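Local coordinates for protein acetyl-CoA acetyltransferase (Elizabethkingia anophelis NUHP1, PDB 6BN2) that probably condenses two acetyl-CoA molecules into acetoacetyl-CoA, as thiolases of the acetyl-CoA acetyltransferase class do, through an acyl-cysteine intermediate, at residues 101-106 / 281-286; 296-301 / 335-340; 302-307 / 321-326; 346-351 / 370-375; 382-387 / 392-397. All coordinates share one frame; numbering follows the deposited sequence. Where two conformers were deposited one is given.

Overall arrangement
Four of the five contacts meet on the C-terminal half of the thiolase fold, around the hairpin of contact 5. Contacts 3 and 5 lie closest, with centres about 4 Å apart, because strands 320-323 and 380-387 are sheet neighbours. Contact 2 continues contact 3 along helix 300-311, centres about 7 Å apart, and carries the packing toward Cys386, a predicted proton acceptor in contact 5; the side chains of Thr298 and Cys386 are about 8 Å apart. Contact 1, centre about 10 Å from that of contact 5, joins the two halves through strand 281-290. Contact 4 reaches contact 3 through Asn346 and contact 5 through Ile397.

Contact 1 (101-106 / 281-286); sequences KAVMMA and AKIVSY
In the layered thiolase fold, helix 98-111 of the N-terminal half packs on strand 281-290 of the C-terminal half, and Met104 and Tyr286 carry most of this interface. Both side chains run past one another in opposite senses. Met104 CG lies 3.7 Å from Tyr286 CB, and the methionine chain then bends at its last torsion (chi3 53°), bringing the methyl back to the tyrosine, with Met104 CE 3.8 Å from Tyr286 CD1. That methyl approaches the ring obliquely. Within the strand, Ile283 CG2 lies at the edge of the same ring, in its plane, so the aromatic group has aliphatic neighbours from both elements. Its hydroxyl lies at a subunit interface, where Tyr286 OH is hydrogen-bonded to Asp114 of the second subunit and to Lys111 of its own chain.

The strand carries a classic beta bulge, Val284 and Ser285 both facing Val396, between the two residues that meet the helix. Val103 and Met104 also touch strand 391-399, at Ile395 and Ser393, so the helix also packs on the neighbouring strand. On the helix residue before Met104, one further methyl pair joins the segments: Val103 CG1 against Ile283 CD1, 4.0 Å apart.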
# COMPACT_ATOMS: atom_id res chain seq x y z
N LYS A 101 6.24 7.37 3.56
CA LYS A 101 5.01 7.68 2.84
C LYS A 101 3.79 7.41 3.71
O LYS A 101 2.81 8.15 3.67
CB LYS A 101 4.95 6.86 1.55
CG LYS A 101 3.76 7.20 0.63
CD LYS A 101 3.78 8.67 0.19
CE LYS A 101 2.70 8.90 -0.90
NZ LYS A 101 2.74 10.33 -1.37
N ALA A 102 3.85 6.36 4.54
CA ALA A 102 2.77 6.10 5.49
C ALA A 102 2.56 7.29 6.42
O ALA A 102 1.43 7.72 6.66
CB ALA A 102 3.07 4.84 6.31
N VAL A 103 3.66 7.83 6.97
CA VAL A 103 3.55 8.99 7.86
C VAL A 103 3.00 10.20 7.12
O VAL A 103 2.16 10.94 7.64
CB VAL A 103 4.93 9.29 8.48
CG1 VAL A 103 4.89 10.66 9.21
CG2 VAL A 103 5.33 8.16 9.44
N MET A 104 3.47 10.44 5.88
CA MET A 104 2.99 11.57 5.10
C MET A 104 1.50 11.45 4.79
O MET A 104 0.75 12.42 4.93
CB MET A 104 3.81 11.68 3.80
CG MET A 104 5.27 12.00 4.08
SD MET A 104 6.33 11.67 2.63
CE MET A 104 5.50 12.60 1.35
N MET A 105 1.06 10.27 4.35
CA MET A 105 -0.35 10.05 4.06
C MET A 105 -1.20 10.22 5.31
O MET A 105 -2.31 10.74 5.26
CB MET A 105 -0.55 8.64 3.49
CG MET A 105 0.05 8.46 2.11
SD MET A 105 0.11 6.72 1.62
CE MET A 105 -0.78 6.80 0.03
N ALA A 106 -0.68 9.78 6.45
CA ALA A 106 -1.41 9.95 7.70
C ALA A 106 -1.52 11.43 8.06
O ALA A 106 -2.58 11.89 8.52
CB ALA A 106 -0.72 9.16 8.82
N ALA A 281 7.21 16.41 18.57
CA ALA A 281 7.66 17.18 17.42
C ALA A 281 6.43 17.54 16.59
O ALA A 281 5.36 16.94 16.75
CB ALA A 281 8.65 16.38 16.56
N LYS A 282 6.60 18.52 15.72
CA LYS A 282 5.56 18.94 14.79
C LYS A 282 6.02 18.57 13.38
O LYS A 282 7.19 18.72 13.05
CB LYS A 282 5.33 20.45 14.90
CG LYS A 282 4.37 21.03 13.87
CD LYS A 282 4.14 22.51 14.16
CE LYS A 282 3.79 23.29 12.91
NZ LYS A 282 3.50 24.73 13.23
N ILE A 283 5.11 18.06 12.55
CA ILE A 283 5.44 17.83 11.15
C ILE A 283 5.28 19.16 10.42
O ILE A 283 4.20 19.75 10.42
CB ILE A 283 4.56 16.75 10.53
CG1 ILE A 283 4.89 15.39 11.17
CG2 ILE A 283 4.79 16.68 9.01
CD1 ILE A 283 3.94 14.25 10.74
N VAL A 284 6.37 19.66 9.84
CA VAL A 284 6.33 20.98 9.20
C VAL A 284 5.90 20.87 7.74
O VAL A 284 5.03 21.62 7.29
CB VAL A 284 7.70 21.66 9.33
CG1 VAL A 284 7.68 23.01 8.61
CG2 VAL A 284 8.08 21.84 10.80
N SER A 285 6.52 19.94 7.01
CA SER A 285 6.25 19.75 5.59
C SER A 285 6.82 18.40 5.16
O SER A 285 7.54 17.73 5.90
CB SER A 285 6.88 20.86 4.75
OG SER A 285 8.29 20.78 4.87
N TYR A 286 6.49 18.02 3.93
CA TYR A 286 6.96 16.75 3.38
C TYR A 286 6.79 16.83 1.88
O TYR A 286 6.06 17.68 1.36
CB TYR A 286 6.19 15.54 3.96
CG TYR A 286 4.72 15.85 4.03
CD1 TYR A 286 3.92 15.73 2.89
CD2 TYR A 286 4.14 16.33 5.19
CE1 TYR A 286 2.59 16.09 2.91
CE2 TYR A 286 2.80 16.69 5.22
CZ TYR A 286 2.04 16.57 4.08
OH TYR A 286 0.71 16.95 4.08

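Contact 2 (296-301 / 335-340); sequences FTTAPA and NKILGL
Thr298, Ala301, Ile337 and Leu338 form a small apolar junction between the 3-10 turn leading into helix 300-311, with the first residues of that helix, and the end of helix 328-338. The methyl Thr298 CG2 meets Ile337 CD1 at 3.6 Å, the two side chains crossing at about a right angle. Ile337 has CG1 opposite the carbonyl carbon (chi1 -69°), which sends CD1 to Thr298 and leaves CG2 for Ala301, three residues on, with Ile337 CG2 3.7 Å from Ala301 CB. The same alanine methyl is 4.0 Å from Leu338 CG, and Leu338 CD2 rests 3.9 Å from Ala301 O.

Beyond this shell, Asn334 ties the elements together: its ND2 bonds Thr297 O and its OD1, weakly, Ala301 N. Thr298 OG1 bonds a glycerol, probably from crystallisation, and weakly Gln291. Helix 328-338 ends at the contact in a Schellman motif, with Gly339 at C-prime, Leu340 N bonded to Asn335 O at 2.9 Å and Gly339 N weakly to Lys336 O. Gly339 belongs to a calcium site seen in a structure of this protein.

Direct contacts are carbon on carbon, except Ala301 O on a leucine methyl: shape and dispersion hold the interface, with Asn334 as polar link.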
# COMPACT_ATOMS: atom_id res chain seq x y z
N PHE A 296 17.61 6.55 -8.65
CA PHE A 296 16.95 6.63 -7.35
C PHE A 296 17.94 7.07 -6.27
O PHE A 296 17.55 7.70 -5.28
CB PHE A 296 16.33 5.27 -6.97
CG PHE A 296 17.33 4.23 -6.51
CD1 PHE A 296 17.77 4.19 -5.18
CD2 PHE A 296 17.80 3.28 -7.39
CE1 PHE A 296 18.69 3.25 -4.77
CE2 PHE A 296 18.72 2.33 -6.98
CZ PHE A 296 19.17 2.31 -5.67
N THR A 297 19.23 6.78 -6.47
CA THR A 297 20.25 7.04 -5.46
C THR A 297 20.34 8.51 -5.07
O THR A 297 20.66 8.82 -3.91
CB THR A 297 21.62 6.59 -5.98
OG1 THR A 297 21.84 7.17 -7.27
CG2 THR A 297 21.67 5.07 -6.12
N THR A 298 20.12 9.42 -6.01
CA THR A 298 20.21 10.85 -5.74
C THR A 298 18.85 11.54 -5.68
O THR A 298 18.78 12.77 -5.57
CB THR A 298 21.10 11.53 -6.78
OG1 THR A 298 20.52 11.36 -8.08
CG2 THR A 298 22.51 10.91 -6.77
N ALA A 299 17.76 10.78 -5.76
CA ALA A 299 16.45 11.39 -5.61
C ALA A 299 16.24 12.08 -4.26
O ALA A 299 15.47 13.06 -4.23
CB ALA A 299 15.35 10.34 -5.87
N PRO A 300 16.85 11.66 -3.14
CA PRO A 300 16.65 12.44 -1.90
C PRO A 300 17.08 13.88 -2.06
O PRO A 300 16.46 14.77 -1.45
CB PRO A 300 17.50 11.68 -0.87
CG PRO A 300 17.42 10.24 -1.36
CD PRO A 300 17.58 10.41 -2.86
N ALA A 301 18.12 14.14 -2.85
CA ALA A 301 18.58 15.51 -3.07
C ALA A 301 17.60 16.32 -3.90
O ALA A 301 17.70 17.56 -3.92
CB ALA A 301 19.96 15.51 -3.74
N ASN A 335 25.02 13.84 0.46
CA ASN A 335 25.74 14.87 1.22
C ASN A 335 26.50 15.80 0.29
O ASN A 335 26.51 17.02 0.47
CB ASN A 335 26.72 14.24 2.22
CG ASN A 335 26.05 13.68 3.45
OD1 ASN A 335 24.83 13.76 3.60
ND2 ASN A 335 26.85 13.10 4.36
N LYS A 336 27.15 15.22 -0.73
CA LYS A 336 27.98 15.99 -1.65
C LYS A 336 27.13 16.93 -2.49
O LYS A 336 27.50 18.09 -2.71
CB LYS A 336 28.74 15.00 -2.54
CG LYS A 336 30.09 15.41 -3.01
CD LYS A 336 30.69 14.26 -3.83
CE LYS A 336 32.04 14.63 -4.41
NZ LYS A 336 32.66 13.48 -5.11
N ILE A 337 26.00 16.43 -2.99
CA ILE A 337 25.13 17.22 -3.86
C ILE A 337 24.54 18.39 -3.11
O ILE A 337 24.47 19.51 -3.63
CB ILE A 337 24.03 16.32 -4.45
CG1 ILE A 337 24.66 15.32 -5.44
CG2 ILE A 337 22.93 17.16 -5.12
CD1 ILE A 337 23.67 14.20 -5.81
N LEU A 338 24.08 18.15 -1.88
CA LEU A 338 23.45 19.18 -1.06
C LEU A 338 24.45 20.00 -0.27
O LEU A 338 24.06 21.00 0.33
CB LEU A 338 22.44 18.54 -0.10
CG LEU A 338 21.24 17.87 -0.75
CD1 LEU A 338 20.47 17.04 0.29
CD2 LEU A 338 20.35 18.92 -1.39
N GLY A 339 25.72 19.60 -0.25
CA GLY A 339 26.72 20.36 0.48
C GLY A 339 26.58 20.23 1.98
O GLY A 339 26.92 21.17 2.71
N LEU A 340 26.11 19.09 2.45
CA LEU A 340 25.83 18.94 3.87
C LEU A 340 27.09 18.63 4.66
O LEU A 340 27.99 17.93 4.20
CB LEU A 340 24.81 17.84 4.11
CG LEU A 340 23.48 17.99 3.38
CD1 LEU A 340 22.56 16.88 3.80
CD2 LEU A 340 22.87 19.34 3.66

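Contact 3 (302-307 / 321-326); sequences KALPIA and FEFNEA
The rings of Phe321 and Phe323 receive a single methyl, Leu304 CD2, from helix 300-311. At Phe321 the methyl comes to the edge, near the ring plane, with Leu304 CD2 3.9 Å from Phe321 CE2 and 4.2 Å from Phe321 CD2. Its approach to Phe323 is oblique, and in the conformer described Leu304 CD2 lies 3.8 Å from Phe323 CZ. The leucine side chain runs at about a right angle to both phenylalanines. Leu340 CD2 lies over a face of Phe321, while at Phe323 both Leu338 and Leu340 sit across the ring plane from Leu304 CD2, with Pro300 near the rim.

Leu304 reaches this position because its CG stands opposite the backbone nitrogen (chi1 176°), extending the branch from the helix toward the strand. The nearest CA atoms, those of Leu304 and Phe323, are 10.1 Å apart, so the backbones stay well separated and long side chains span the interval. The two rings, both with CG beside the backbone nitrogen, belong to alternate residues of strand 320-323 and therefore leave it on the face turned to helix 300-311. Glu322, between them, packs instead against Ile365, Thr368 and Leu369 of helix 358-375.

Backbone bonds from Glu322 to Ala382 and Ala384, on which the phenylalanines also pack, join the strand to its parallel neighbour, strand 380-387; it is an outermost strand of the sheet within this chain. A helix laid over one face of a mixed sheet, with a second helix over the other, is the layered alpha-beta arrangement of the thiolase C-terminal half.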
# COMPACT_ATOMS: atom_id res chain seq x y z
N LYS A 302 16.66 15.67 -4.60
CA LYS A 302 15.55 16.35 -5.27
C LYS A 302 14.35 16.54 -4.34
O LYS A 302 13.69 17.59 -4.38
CB LYS A 302 15.13 15.58 -6.52
CG LYS A 302 14.06 16.29 -7.37
CD LYS A 302 13.66 15.46 -8.60
CE LYS A 302 12.62 16.22 -9.41
NZ LYS A 302 12.17 15.45 -10.63
N ALA A 303 14.05 15.55 -3.49
CA ALA A 303 12.86 15.64 -2.65
C ALA A 303 13.03 16.64 -1.52
O ALA A 303 12.10 17.38 -1.20
CB ALA A 303 12.51 14.26 -2.07
N LEU A 304 14.21 16.67 -0.88
CA LEU A 304 14.37 17.55 0.28
C LEU A 304 14.17 19.03 -0.06
O LEU A 304 13.44 19.71 0.68
CB LEU A 304 15.73 17.31 0.96
CG LEU A 304 15.99 18.26 2.13
CD1 LEU A 304 14.94 18.08 3.21
CD2 LEU A 304 17.37 18.00 2.70
N PRO A 305 14.73 19.57 -1.15
CA PRO A 305 14.44 20.98 -1.47
C PRO A 305 12.97 21.27 -1.67
O PRO A 305 12.53 22.38 -1.34
CB PRO A 305 15.24 21.21 -2.76
CG PRO A 305 16.40 20.24 -2.63
CD PRO A 305 15.76 19.00 -2.04
N ILE A 306 12.18 20.32 -2.18
CA ILE A 306 10.75 20.56 -2.31
C ILE A 306 10.11 20.71 -0.94
O ILE A 306 9.30 21.62 -0.71
CB ILE A 306 10.07 19.43 -3.12
CG1 ILE A 306 10.69 19.33 -4.51
CG2 ILE A 306 8.57 19.71 -3.21
CD1 ILE A 306 10.16 18.15 -5.32
N ALA A 307 10.46 19.81 -0.02
CA ALA A 307 9.93 19.90 1.34
C ALA A 307 10.37 21.19 2.01
O ALA A 307 9.58 21.84 2.71
CB ALA A 307 10.36 18.68 2.17
N PHE A 321 20.05 15.99 10.10
CA PHE A 321 19.47 15.27 8.97
C PHE A 321 19.56 13.77 9.23
O PHE A 321 20.54 13.29 9.81
CB PHE A 321 20.22 15.53 7.66
CG PHE A 321 20.28 16.98 7.26
CD1 PHE A 321 21.25 17.82 7.80
CD2 PHE A 321 19.38 17.49 6.32
CE1 PHE A 321 21.32 19.16 7.41
CE2 PHE A 321 19.44 18.83 5.93
CZ PHE A 321 20.41 19.66 6.48
N GLU A 322 18.55 13.04 8.74
CA GLU A 322 18.63 11.58 8.65
C GLU A 322 18.39 11.22 7.20
O GLU A 322 17.27 11.39 6.70
CB GLU A 322 17.60 10.89 9.55
CG GLU A 322 17.93 10.93 11.02
CD GLU A 322 18.99 9.90 11.39
OE1 GLU A 322 19.84 10.23 12.24
OE2 GLU A 322 18.96 8.77 10.85
N PHE A 323 19.43 10.76 6.51
CA PHE A 323 19.34 10.25 5.15
C PHE A 323 19.58 8.74 5.20
O PHE A 323 20.65 8.31 5.63
CB PHE A 323 20.38 10.89 4.23
CG PHE A 323 20.01 12.24 3.72
CD1 PHE A 323 19.24 12.36 2.56
CD2 PHE A 323 20.48 13.38 4.33
CE1 PHE A 323 18.92 13.61 2.05
CE2 PHE A 323 20.16 14.63 3.83
CZ PHE A 323 19.37 14.75 2.70
N ASN A 324 18.61 7.95 4.73
CA ASN A 324 18.80 6.51 4.87
C ASN A 324 20.00 6.03 4.06
O ASN A 324 20.20 6.44 2.92
CB ASN A 324 17.56 5.73 4.45
CG ASN A 324 17.61 4.29 4.96
OD1 ASN A 324 17.75 4.05 6.17
ND2 ASN A 324 17.53 3.34 4.05
N GLU A 325 20.81 5.18 4.69
CA GLU A 325 22.07 4.71 4.11
C GLU A 325 21.86 3.38 3.38
O GLU A 325 22.39 2.35 3.77
CB GLU A 325 23.13 4.54 5.20
CG GLU A 325 23.32 5.72 6.09
CD GLU A 325 24.38 5.48 7.16
OE1 GLU A 325 24.75 4.31 7.41
OE2 GLU A 325 24.84 6.47 7.78
N ALA A 326 21.09 3.41 2.29
CA ALA A 326 20.92 2.18 1.53
C ALA A 326 22.28 1.62 1.10
O ALA A 326 22.50 0.40 1.11
CB ALA A 326 20.02 2.42 0.31

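Contact 4 (346-351 / 370-375)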
# COMPACT_ATOMS: atom_id res chain seq x y z
N ASN A 346 23.02 11.73 10.11
CA ASN A 346 23.05 10.37 10.68
C ASN A 346 24.00 10.29 11.86
O ASN A 346 24.90 9.44 11.91
CB ASN A 346 23.42 9.33 9.62
CG ASN A 346 22.44 9.28 8.47
OD1 ASN A 346 21.40 9.93 8.50
ND2 ASN A 346 22.77 8.51 7.44
N VAL A 347 23.82 11.19 12.83
CA VAL A 347 24.83 11.37 13.88
C VAL A 347 24.87 10.21 14.87
O VAL A 347 25.90 10.05 15.56
CB VAL A 347 24.63 12.71 14.61
CG1 VAL A 347 24.71 13.88 13.61
CG2 VAL A 347 23.35 12.74 15.40
N ASN A 348 23.82 9.40 14.95
CA ASN A 348 23.80 8.22 15.80
C ASN A 348 24.05 6.94 15.01
O ASN A 348 23.80 5.84 15.52
CB ASN A 348 22.47 8.11 16.56
CG ASN A 348 22.29 9.20 17.61
OD1 ASN A 348 23.22 9.95 17.90
ND2 ASN A 348 21.10 9.26 18.20
N GLY A 349 24.54 7.05 13.79
CA GLY A 349 24.71 5.90 12.93
C GLY A 349 23.57 5.79 11.94
O GLY A 349 22.54 6.46 12.04
N GLY A 350 23.76 4.92 10.95
CA GLY A 350 22.75 4.76 9.92
C GLY A 350 22.64 3.33 9.45
O GLY A 350 23.29 2.43 10.00
N ALA A 351 21.87 3.12 8.38
CA ALA A 351 21.50 1.77 7.94
C ALA A 351 22.69 0.90 7.55
O ALA A 351 22.57 -0.33 7.61
CB ALA A 351 20.50 1.87 6.78
N ILE A 370 13.78 12.37 15.60
CA ILE A 370 13.14 13.02 16.75
C ILE A 370 14.08 13.02 17.94
O ILE A 370 14.25 14.03 18.65
CB ILE A 370 11.81 12.33 17.09
CG1 ILE A 370 10.78 12.66 16.01
CG2 ILE A 370 11.32 12.74 18.50
CD1 ILE A 370 9.57 11.73 16.01
N ASN A 371 14.70 11.87 18.20
CA ASN A 371 15.56 11.77 19.36
C ASN A 371 16.90 12.45 19.15
O ASN A 371 17.43 13.03 20.10
CB ASN A 371 15.70 10.29 19.73
CG ASN A 371 14.41 9.76 20.30
OD1 ASN A 371 13.59 9.13 19.60
ND2 ASN A 371 14.18 10.08 21.56
N VAL A 372 17.44 12.43 17.94
CA VAL A 372 18.64 13.22 17.65
C VAL A 372 18.41 14.70 17.96
O VAL A 372 19.25 15.36 18.59
CB VAL A 372 19.07 13.03 16.18
CG1 VAL A 372 20.04 14.15 15.77
CG2 VAL A 372 19.70 11.65 15.95
N LEU A 373 17.25 15.23 17.53
CA LEU A 373 16.98 16.64 17.81
C LEU A 373 16.92 16.92 19.32
O LEU A 373 17.45 17.93 19.79
CB LEU A 373 15.69 17.08 17.13
CG LEU A 373 15.69 17.04 15.60
CD1 LEU A 373 14.27 17.40 15.13
CD2 LEU A 373 16.73 17.99 15.01
N LYS A 374 16.27 16.04 20.09
CA LYS A 374 16.18 16.27 21.53
C LYS A 374 17.54 16.12 22.19
O LYS A 374 17.89 16.91 23.08
CB LYS A 374 15.16 15.32 22.14
CG LYS A 374 13.74 15.66 21.69
CD LYS A 374 12.69 14.75 22.30
CE LYS A 374 11.31 15.16 21.79
NZ LYS A 374 11.04 16.59 22.10
N GLN A 375 18.33 15.14 21.76
CA GLN A 375 19.66 14.91 22.34
C GLN A 375 20.58 16.10 22.13
O GLN A 375 21.50 16.33 22.93
CB GLN A 375 20.28 13.65 21.74
CG GLN A 375 19.57 12.37 22.24
CD GLN A 375 19.72 11.19 21.30
OE1 GLN A 375 20.51 11.22 20.36
NE2 GLN A 375 18.94 10.14 21.55
O HOH W 1 22.66 12.55 19.15
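The amide groups of Asn348 and Gln375 meet because each side chain leaves its backbone with CG opposite the carbonyl carbon (chi1 near -70° in both), and the glutamine is then extended beyond CG. They come from opposite directions, with amide planes nearly coplanar, 28° apart. Asn348 ND2 donates to Gln375 OE1 at 3.0 Å in an almost straight bond, N-H...O 176°. The donor lies in the carbonyl plane of Gln375, on a lone pair, and the acceptor lies in the amide plane of Asn348. A water donates to both oxygens, 2.9 Å from Asn348 OD1 and 2.8 Å from Gln375 OE1. Two donors thus grip OE1, while Gln375 NE2 is bonded to the carbonyl oxygen of Lys201.

Beside the amides Val347 CG2 is 3.6 Å from Val372 CG1, an apolar pair; Val372 CG2 also packs against the amide nitrogen, Asn348 ND2, at 3.6 Å. Asn346 to Gly349 form a type I beta turn, which places Val347 and Asn348 side by side toward the helix.

Val347 and Val372 both also pack on Phe320, joining the turn and helix 358-375 to edge strand 320-323, while Ile370 and Leu373 of the helix lie on Ile397 of strand 391-399.

Contact 5 (382-387 / 392-397); sequences AAAICN and ASAIVI
Side chains of the two strands alternate between the faces of the sheet, and alanine is frequent, five of the twelve residues. On one face lie Ala382, Ala384 and Cys386 with Val396, Ala394 and Ala392; on the other lie Ala383 and Ile385 with Ile395 and Ser393. The first set contains the non-hydrogen-bonded pairs, where the methyls Ala384 CB and Ala394 CB stand 4.0 Å apart and the CA atoms come closer than in the hydrogen-bonded pairs. In the second set Ala383 CB meets Ile395 CG2, also at 4.0 Å. The isoleucine turns CG1 opposite its backbone nitrogen (chi1 -173°), which leaves the CG2 branch to touch the alanine while the longer branch leads off.

Four backbone bonds join the strands, in two reciprocal pairs. Ala383 N and Ile395 O are 2.9 Å apart, as are Ile395 N and Ala383 O; Ile385 N to Ser393 O and Ser393 N to Ile385 O are both 3.0 Å. Close CA-H...O contacts accompany them, such as Ala392 CA to Ile385 O at 3.1 Å. The segment axes run antiparallel at 171°.

Helix 300-311 covers the alanine-rich face, with Leu304 on Ala382, Ala303 on Ala394 and Pro300 on Cys386. Helix 98-111 covers the other, where Met100 meets Ala383, Ser393 and Ile395. Ser393 OG is bonded to Asp288 and Lys94, and Lys94 also bonds Asn387 OD1.

This antiparallel hairpin, buried between two helices, forms part of the sheet of the thiolase C-terminal half, between strands 281-290 and 320-323. Its first strand brings Cys386, a predicted proton acceptor, to the active site, and Ile385 lies near His356, the other predicted one.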
# COMPACT_ATOMS: atom_id res chain seq x y z
N ALA A 382 15.44 17.22 9.26
CA ALA A 382 14.89 16.69 8.02
C ALA A 382 15.32 15.24 7.84
O ALA A 382 16.46 14.88 8.15
CB ALA A 382 15.32 17.51 6.79
N ALA A 383 14.41 14.42 7.33
CA ALA A 383 14.72 13.04 7.00
C ALA A 383 14.35 12.79 5.55
O ALA A 383 13.38 13.35 5.05
CB ALA A 383 13.95 12.05 7.89
N ALA A 384 15.12 11.94 4.88
CA ALA A 384 14.82 11.62 3.48
C ALA A 384 15.30 10.22 3.18
O ALA A 384 16.25 9.72 3.78
CB ALA A 384 15.48 12.62 2.52
N ILE A 385 14.62 9.57 2.23
CA ILE A 385 14.91 8.17 1.92
C ILE A 385 14.59 7.93 0.44
O ILE A 385 13.56 8.39 -0.06
CB ILE A 385 14.13 7.23 2.86
CG1 ILE A 385 14.48 5.75 2.61
CG2 ILE A 385 12.60 7.44 2.75
CD1 ILE A 385 14.17 4.86 3.84
N CYS A 386 15.50 7.22 -0.24
CA CYS A 386 15.30 6.89 -1.65
C CYS A 386 14.50 5.60 -1.81
O CYS A 386 14.34 4.82 -0.87
CB CYS A 386 16.65 6.77 -2.36
SG CYS A 386 17.70 5.39 -1.79
N ASN A 387 13.97 5.37 -3.01
CA ASN A 387 13.21 4.15 -3.23
C ASN A 387 13.32 3.67 -4.68
O ASN A 387 13.50 4.46 -5.62
CB ASN A 387 11.72 4.28 -2.81
CG ASN A 387 10.92 5.33 -3.61
OD1 ASN A 387 10.72 6.46 -3.13
ND2 ASN A 387 10.41 4.95 -4.78
N ALA A 392 12.09 9.34 -4.13
CA ALA A 392 12.48 9.57 -2.75
C ALA A 392 11.36 10.33 -2.07
O ALA A 392 10.53 10.97 -2.71
CB ALA A 392 13.81 10.37 -2.64
N SER A 393 11.35 10.24 -0.74
CA SER A 393 10.44 11.03 0.08
C SER A 393 11.28 11.82 1.07
O SER A 393 12.39 11.43 1.40
CB SER A 393 9.45 10.11 0.83
OG SER A 393 8.56 9.47 -0.10
N ALA A 394 10.74 12.95 1.53
CA ALA A 394 11.44 13.78 2.51
C ALA A 394 10.43 14.41 3.45
O ALA A 394 9.30 14.72 3.06
CB ALA A 394 12.26 14.90 1.83
N ILE A 395 10.85 14.64 4.70
CA ILE A 395 9.96 15.24 5.69
C ILE A 395 10.78 16.17 6.57
O ILE A 395 11.95 15.89 6.88
CB ILE A 395 9.22 14.15 6.50
CG1 ILE A 395 8.17 14.76 7.42
CG2 ILE A 395 10.23 13.25 7.28
CD1 ILE A 395 7.25 13.68 8.05
N VAL A 396 10.19 17.31 6.93
CA VAL A 396 10.80 18.30 7.82
C VAL A 396 9.99 18.31 9.11
O VAL A 396 8.76 18.41 9.07
CB VAL A 396 10.81 19.69 7.16
CG1 VAL A 396 11.39 20.74 8.12
CG2 VAL A 396 11.62 19.64 5.85
N ILE A 397 10.68 18.22 10.26
CA ILE A 397 9.97 18.25 11.53
C ILE A 397 10.58 19.32 12.41
O ILE A 397 11.72 19.76 12.20
CB ILE A 397 9.98 16.89 12.26
CG1 ILE A 397 11.39 16.50 12.68
CG2 ILE A 397 9.30 15.80 11.42
CD1 ILE A 397 11.45 15.21 13.53